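Local coordinates for protein ECL CdiI (Enterobacter cloacae subsp. cloacae, PDB 4NTQ) that serves as the immunity protein of a contact-dependent growth inhibition system, forming a complex with the ribosomal RNase toxin CdiA-CT, at residues E54-K59 with L82-E87; E114-H119 with I126-T131. One frame throughout, in Å; residues are numbered along the deposited sequence. Where two conformers were deposited one is given.

Contact 1: E54-K59 with L82-E87; sequences EGLSNK and LYFEDE
Helix-on-sheet packing joins the C-terminal end of helix 41-58 to strand 76-85 of the four-stranded antiparallel sheet, and the F84 ring of that strand is its centre. F84 CG lies anti to its carbonyl carbon (chi1 -55°), which carries the ring from the strand toward the last turn of the helix. There it meets backbone and side chain alike. L56 leaves the helix pointing away from the strand, yet its branched end comes back to the ring, where one methyl, CD2, touches F84 CE1 at 3.6 Å; the L56 side chain also touches L133, L137 and Y140 of helix 133-144. At K59 the chain leaves helical geometry, and its backbone passes beside the root of the phenylalanine, K59 C lying 3.9 Å from F84 CB. In one of two conformers the aliphatic chain of K59 crosses F84 at about a right angle. No hydrogen bond links the two segments; the contact is apolar and largely buried, with K59 at its exposed margin. On the helix side the ring comes close to a residue with no side chain of its own: F84 CE2 stands 3.6 Å from G55 C.

Contact 2: E114-H119 with I126-T131; sequences ESRTTH and ISEWHT
R116 and E128 meet in a side-on, two-pronged salt bridge, the tight part of this contact. The arginine is extended from CG to NE, with CG anti to the backbone N (chi1 168°), and it meets the glutamate at about a right angle. NE donates to E128 OE2 at 2.7 Å and NH2 to E128 OE1 at 2.9 Å, both nearly straight and both on the syn side of the carboxylate. The acceptors lie close to the guanidinium plane, whereas the carboxylate is turned 26° from it. Q92 NE2 also donates to E128 OE2, so that oxygen is gripped twice; the remaining R116 nitrogen, NH1, pairs with E85. Deeper in, buried I126 directs its side chain at the loop: CG1 rests 3.5 Å from T118 C, and I126 N donates to T118 O at 2.9 Å. T117 and I126 meet loosely, OG1 to CG1 4.1 Å, where K221 of the toxin chain bonds to T117 OG1. On the solvent side, exposed H119 brings its side chain no nearer than 5.0 Å to 126-131. S127 OG and E128 N bond to D235 of the toxin chain, making this salt-bridged loop leading into strand 129-132 part of the toxin-binding surface.

Overall arrangement
From the N terminus, the chain first builds the sheet of strands 2-6, 11-13, 16-25 and 28-35, then enters helix 41-58. Contact 1 closes the excursion from the end of that helix through strand 61-65 to the end of strand 76-85. After strand 88-97 the chain wanders through a long loop, and contact 2 closes the short loop between 114-119 and 126-131, the latter running into strand 129-132. The two closures follow in series, neither nesting nor crossing, with centres about 14 Å apart. They reach the same sheet and touch through strand 76-85: Y83 OH probably hydrogen-bonds E114 O, and the Y83 ring packs on R116. Helix, sheet and toxin-facing loop are thus joined.

Contact 1: E54-K59 with L82-E87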
loop_
_atom_site.group_PDB
_atom_site.type_symbol
_atom_site.label_atom_id
_atom_site.label_comp_id
_atom_site.label_asym_id
_atom_site.label_seq_id
_atom_site.Cartn_x
_atom_site.Cartn_y
_atom_site.Cartn_z
ATOM N N GLU B 54 6.739 3.394 17.593
ATOM C CA GLU B 54 8.117 3.726 17.205
ATOM C C GLU B 54 8.188 5.103 16.565
ATOM O O GLU B 54 8.946 5.958 17.015
ATOM C CB GLU B 54 8.701 2.704 16.223
ATOM C CG GLU B 54 8.644 1.253 16.660
ATOM C CD GLU B 54 9.111 0.309 15.562
ATOM O OE1 GLU B 54 9.555 0.811 14.506
ATOM O OE2 GLU B 54 9.029 -0.926 15.744
ATOM N N GLY B 55 7.397 5.313 15.514
ATOM C CA GLY B 55 7.426 6.567 14.781
ATOM C C GLY B 55 7.043 7.766 15.632
ATOM O O GLY B 55 7.740 8.778 15.641
ATOM N N LEU B 56 5.932 7.659 16.353
ATOM C CA LEU B 56 5.520 8.753 17.228
ATOM C C LEU B 56 6.603 9.080 18.260
ATOM O O LEU B 56 6.858 10.248 18.556
ATOM C CB LEU B 56 4.177 8.445 17.927
ATOM C CG LEU B 56 2.938 8.596 17.035
ATOM C CD1 LEU B 56 1.705 8.040 17.694
ATOM C CD2 LEU B 56 2.739 10.058 16.698
ATOM N N SER B 57 7.235 8.050 18.806
ATOM C CA SER B 57 8.155 8.265 19.915
ATOM C C SER B 57 9.331 9.168 19.524
ATOM O O SER B 57 9.675 10.079 20.269
ATOM C CB SER B 57 8.637 6.938 20.504
ATOM O OG SER B 57 9.539 6.292 19.630
ATOM N N ASN B 58 9.905 8.958 18.341
ATOM C CA ASN B 58 11.039 9.778 17.893
ATOM C C ASN B 58 10.737 10.670 16.687
ATOM O O ASN B 58 11.649 11.242 16.094
ATOM C CB ASN B 58 12.269 8.906 17.605
ATOM C CG ASN B 58 11.975 7.794 16.615
ATOM O OD1 ASN B 58 11.119 7.928 15.736
ATOM N ND2 ASN B 58 12.667 6.678 16.770
ATOM N N LYS B 59 9.460 10.754 16.326
ATOM C CA LYS B 59 9.002 11.636 15.251
ATOM C C LYS B 59 9.747 11.425 13.925
ATOM O O LYS B 59 10.110 12.380 13.241
ATOM C CB LYS B 59 9.074 13.096 15.704
ATOM C CG LYS B 59 8.186 13.407 16.910
ATOM C CD LYS B 59 6.706 13.250 16.564
ATOM C CE LYS B 59 5.801 13.593 17.740
ATOM N NZ LYS B 59 5.598 12.447 18.662
ATOM N N LEU B 82 3.804 7.149 7.226
ATOM C CA LEU B 82 3.545 8.424 7.894
ATOM C C LEU B 82 4.874 9.075 8.246
ATOM O O LEU B 82 5.739 8.439 8.845
ATOM C CB LEU B 82 2.721 8.212 9.166
ATOM C CG LEU B 82 1.209 7.992 9.035
ATOM C CD1 LEU B 82 0.843 6.866 8.082
ATOM C CD2 LEU B 82 0.613 7.730 10.392
ATOM N N TYR B 83 5.050 10.332 7.855
ATOM C CA TYR B 83 6.265 11.043 8.195
ATOM C C TYR B 83 5.889 12.178 9.121
ATOM O O TYR B 83 5.008 12.958 8.802
ATOM C CB TYR B 83 6.937 11.603 6.941
ATOM C CG TYR B 83 7.603 10.591 6.033
ATOM C CD1 TYR B 83 8.861 10.072 6.344
ATOM C CD2 TYR B 83 7.004 10.194 4.832
ATOM C CE1 TYR B 83 9.491 9.166 5.505
ATOM C CE2 TYR B 83 7.635 9.271 3.966
ATOM C CZ TYR B 83 8.873 8.765 4.322
ATOM O OH TYR B 83 9.506 7.868 3.503
ATOM N N PHE B 84 6.545 12.268 10.263
ATOM C CA PHE B 84 6.201 13.287 11.251
ATOM C C PHE B 84 7.074 14.537 11.184
ATOM O O PHE B 84 8.299 14.448 11.272
ATOM C CB PHE B 84 6.262 12.689 12.645
ATOM C CG PHE B 84 5.403 11.480 12.801
ATOM C CD1 PHE B 84 4.031 11.616 12.980
ATOM C CD2 PHE B 84 5.952 10.207 12.755
ATOM C CE1 PHE B 84 3.212 10.505 13.121
ATOM C CE2 PHE B 84 5.139 9.073 12.886
ATOM C CZ PHE B 84 3.759 9.229 13.073
ATOM N N GLU B 85 6.440 15.696 11.001
ATOM C CA GLU B 85 7.134 16.981 11.086
ATOM C C GLU B 85 6.312 17.965 11.890
ATOM O O GLU B 85 5.301 18.493 11.400
ATOM C CB GLU B 85 7.411 17.552 9.705
ATOM C CG GLU B 85 8.480 16.798 8.963
ATOM C CD GLU B 85 8.772 17.396 7.608
ATOM O OE1 GLU B 85 8.798 18.649 7.480
ATOM O OE2 GLU B 85 8.977 16.603 6.673
ATOM N N ASP B 86 6.761 18.199 13.120
ATOM C CA ASP B 86 6.020 18.989 14.094
ATOM C C ASP B 86 4.587 18.468 14.332
ATOM O O ASP B 86 4.434 17.327 14.772
ATOM C CB ASP B 86 6.086 20.466 13.728
ATOM C CG ASP B 86 7.521 20.952 13.577
ATOM O OD1 ASP B 86 7.773 21.844 12.734
ATOM O OD2 ASP B 86 8.394 20.415 14.292
ATOM N N GLU B 87 3.564 19.279 14.050
ATOM C CA GLU B 87 2.174 18.866 14.275
ATOM C C GLU B 87 1.517 18.450 12.970
ATOM O O GLU B 87 0.294 18.332 12.882
ATOM C CB GLU B 87 1.366 19.993 14.911
ATOM C CG GLU B 87 1.856 20.426 16.289
ATOM C CD GLU B 87 1.559 19.397 17.362
ATOM O OE1 GLU B 87 0.410 18.907 17.409
ATOM O OE2 GLU B 87 2.477 19.070 18.150
#

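Contact 2: E114-H119 with I126-T131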
loop_
_atom_site.group_PDB
_atom_site.type_symbol
_atom_site.label_atom_id
_atom_site.label_comp_id
_atom_site.label_asym_id
_atom_site.label_seq_id
_atom_site.Cartn_x
_atom_site.Cartn_y
_atom_site.Cartn_z
ATOM N N GLU B 114 12.841 4.611 4.024
ATOM C CA GLU B 114 13.853 5.633 4.195
ATOM C C GLU B 114 13.218 7.004 4.281
ATOM O O GLU B 114 11.992 7.132 4.212
ATOM C CB GLU B 114 14.910 5.562 3.101
ATOM C CG GLU B 114 14.429 5.948 1.731
ATOM C CD GLU B 114 15.458 5.616 0.679
ATOM O OE1 GLU B 114 16.438 4.901 1.010
ATOM O OE2 GLU B 114 15.290 6.071 -0.472
ATOM N N SER B 115 14.054 8.024 4.437
ATOM C CA SER B 115 13.565 9.353 4.751
ATOM C C SER B 115 12.707 9.864 3.614
ATOM O O SER B 115 12.689 9.283 2.531
ATOM C CB SER B 115 14.721 10.306 5.075
ATOM O OG SER B 115 15.084 11.077 3.949
ATOM N N ARG B 116 11.991 10.948 3.878
ATOM C CA ARG B 116 10.926 11.411 3.000
ATOM C C ARG B 116 11.445 12.154 1.784
ATOM O O ARG B 116 12.332 12.989 1.905
ATOM C CB ARG B 116 9.992 12.339 3.785
ATOM C CG ARG B 116 9.005 13.129 2.936
ATOM C CD ARG B 116 8.049 13.908 3.844
ATOM N NE ARG B 116 7.168 14.801 3.095
ATOM C CZ ARG B 116 7.260 16.127 3.105
ATOM N NH1 ARG B 116 8.198 16.730 3.829
ATOM N NH2 ARG B 116 6.416 16.849 2.381
ATOM N N THR B 117 10.865 11.862 0.620
ATOM C CA THR B 117 11.067 12.673 -0.576
ATOM C C THR B 117 9.739 13.088 -1.213
ATOM O O THR B 117 8.703 12.419 -1.057
ATOM C CB THR B 117 11.906 11.939 -1.646
ATOM O OG1 THR B 117 11.181 10.796 -2.132
ATOM C CG2 THR B 117 13.264 11.508 -1.075
ATOM N N THR B 118 9.782 14.187 -1.953
ATOM C CA THR B 118 8.598 14.686 -2.635
ATOM C C THR B 118 8.591 14.491 -4.166
ATOM O O THR B 118 7.534 14.565 -4.789
ATOM C CB THR B 118 8.367 16.161 -2.300
ATOM O OG1 THR B 118 9.523 16.914 -2.678
ATOM C CG2 THR B 118 8.108 16.318 -0.803
ATOM N N HIS B 119 9.754 14.254 -4.765
ATOM C CA HIS B 119 9.843 13.972 -6.204
ATOM C C HIS B 119 10.938 12.932 -6.416
ATOM O O HIS B 119 11.904 12.911 -5.663
ATOM C CB HIS B 119 10.159 15.245 -7.016
ATOM C CG HIS B 119 9.315 16.432 -6.652
ATOM N ND1 HIS B 119 9.641 17.289 -5.620
ATOM C CD2 HIS B 119 8.159 16.902 -7.179
ATOM C CE1 HIS B 119 8.721 18.236 -5.527
ATOM N NE2 HIS B 119 7.813 18.027 -6.464
ATOM N N ILE B 126 5.875 12.546 -6.056
ATOM C CA ILE B 126 5.499 11.420 -5.222
ATOM C C ILE B 126 4.123 11.735 -4.653
ATOM O O ILE B 126 3.894 12.835 -4.155
ATOM C CB ILE B 126 6.486 11.228 -4.068
ATOM C CG1 ILE B 126 7.917 11.108 -4.610
ATOM C CG2 ILE B 126 6.098 10.016 -3.216
ATOM C CD1 ILE B 126 8.145 9.849 -5.347
ATOM N N SER B 127 3.198 10.791 -4.752
ATOM C CA SER B 127 1.874 11.018 -4.200
ATOM C C SER B 127 1.981 11.236 -2.691
ATOM O O SER B 127 2.729 10.546 -2.010
ATOM C CB SER B 127 0.947 9.847 -4.522
ATOM O OG SER B 127 0.659 9.753 -5.911
ATOM N N GLU B 128 1.240 12.207 -2.173
ATOM C CA GLU B 128 1.328 12.558 -0.759
ATOM C C GLU B 128 0.041 13.210 -0.239
ATOM O O GLU B 128 -0.589 14.015 -0.922
ATOM C CB GLU B 128 2.523 13.494 -0.520
ATOM C CG GLU B 128 2.869 13.696 0.945
ATOM C CD GLU B 128 4.140 14.520 1.143
ATOM O OE1 GLU B 128 4.084 15.755 0.967
ATOM O OE2 GLU B 128 5.187 13.932 1.480
ATOM N N TRP B 129 -0.341 12.866 0.979
ATOM C CA TRP B 129 -1.500 13.485 1.607
ATOM C C TRP B 129 -1.068 13.965 2.993
ATOM O O TRP B 129 0.015 13.613 3.465
ATOM C CB TRP B 129 -2.643 12.466 1.727
ATOM C CG TRP B 129 -3.174 11.939 0.400
ATOM C CD1 TRP B 129 -4.330 12.318 -0.226
ATOM C CD2 TRP B 129 -2.579 10.935 -0.440
ATOM N NE1 TRP B 129 -4.486 11.623 -1.404
ATOM C CE2 TRP B 129 -3.431 10.763 -1.555
ATOM C CE3 TRP B 129 -1.419 10.167 -0.358
ATOM C CZ2 TRP B 129 -3.153 9.854 -2.583
ATOM C CZ3 TRP B 129 -1.136 9.269 -1.385
ATOM C CH2 TRP B 129 -2.006 9.115 -2.481
ATOM N N HIS B 130 -1.901 14.751 3.664
ATOM C CA HIS B 130 -1.534 15.157 5.005
ATOM C C HIS B 130 -2.681 15.194 5.993
ATOM O O HIS B 130 -3.834 15.381 5.624
ATOM C CB HIS B 130 -0.801 16.493 4.991
ATOM C CG HIS B 130 -1.642 17.643 4.536
ATOM N ND1 HIS B 130 -1.771 17.994 3.207
ATOM C CD2 HIS B 130 -2.371 18.544 5.237
ATOM C CE1 HIS B 130 -2.557 19.051 3.108
ATOM N NE2 HIS B 130 -2.931 19.410 4.326
ATOM N N THR B 131 -2.330 14.995 7.260
ATOM C CA THR B 131 -3.256 15.118 8.366
ATOM C C THR B 131 -2.476 15.586 9.594
ATOM O O THR B 131 -1.251 15.577 9.585
ATOM C CB THR B 131 -3.976 13.781 8.642
ATOM O OG1 THR B 131 -4.960 13.983 9.647
ATOM C CG2 THR B 131 -2.998 12.687 9.102
#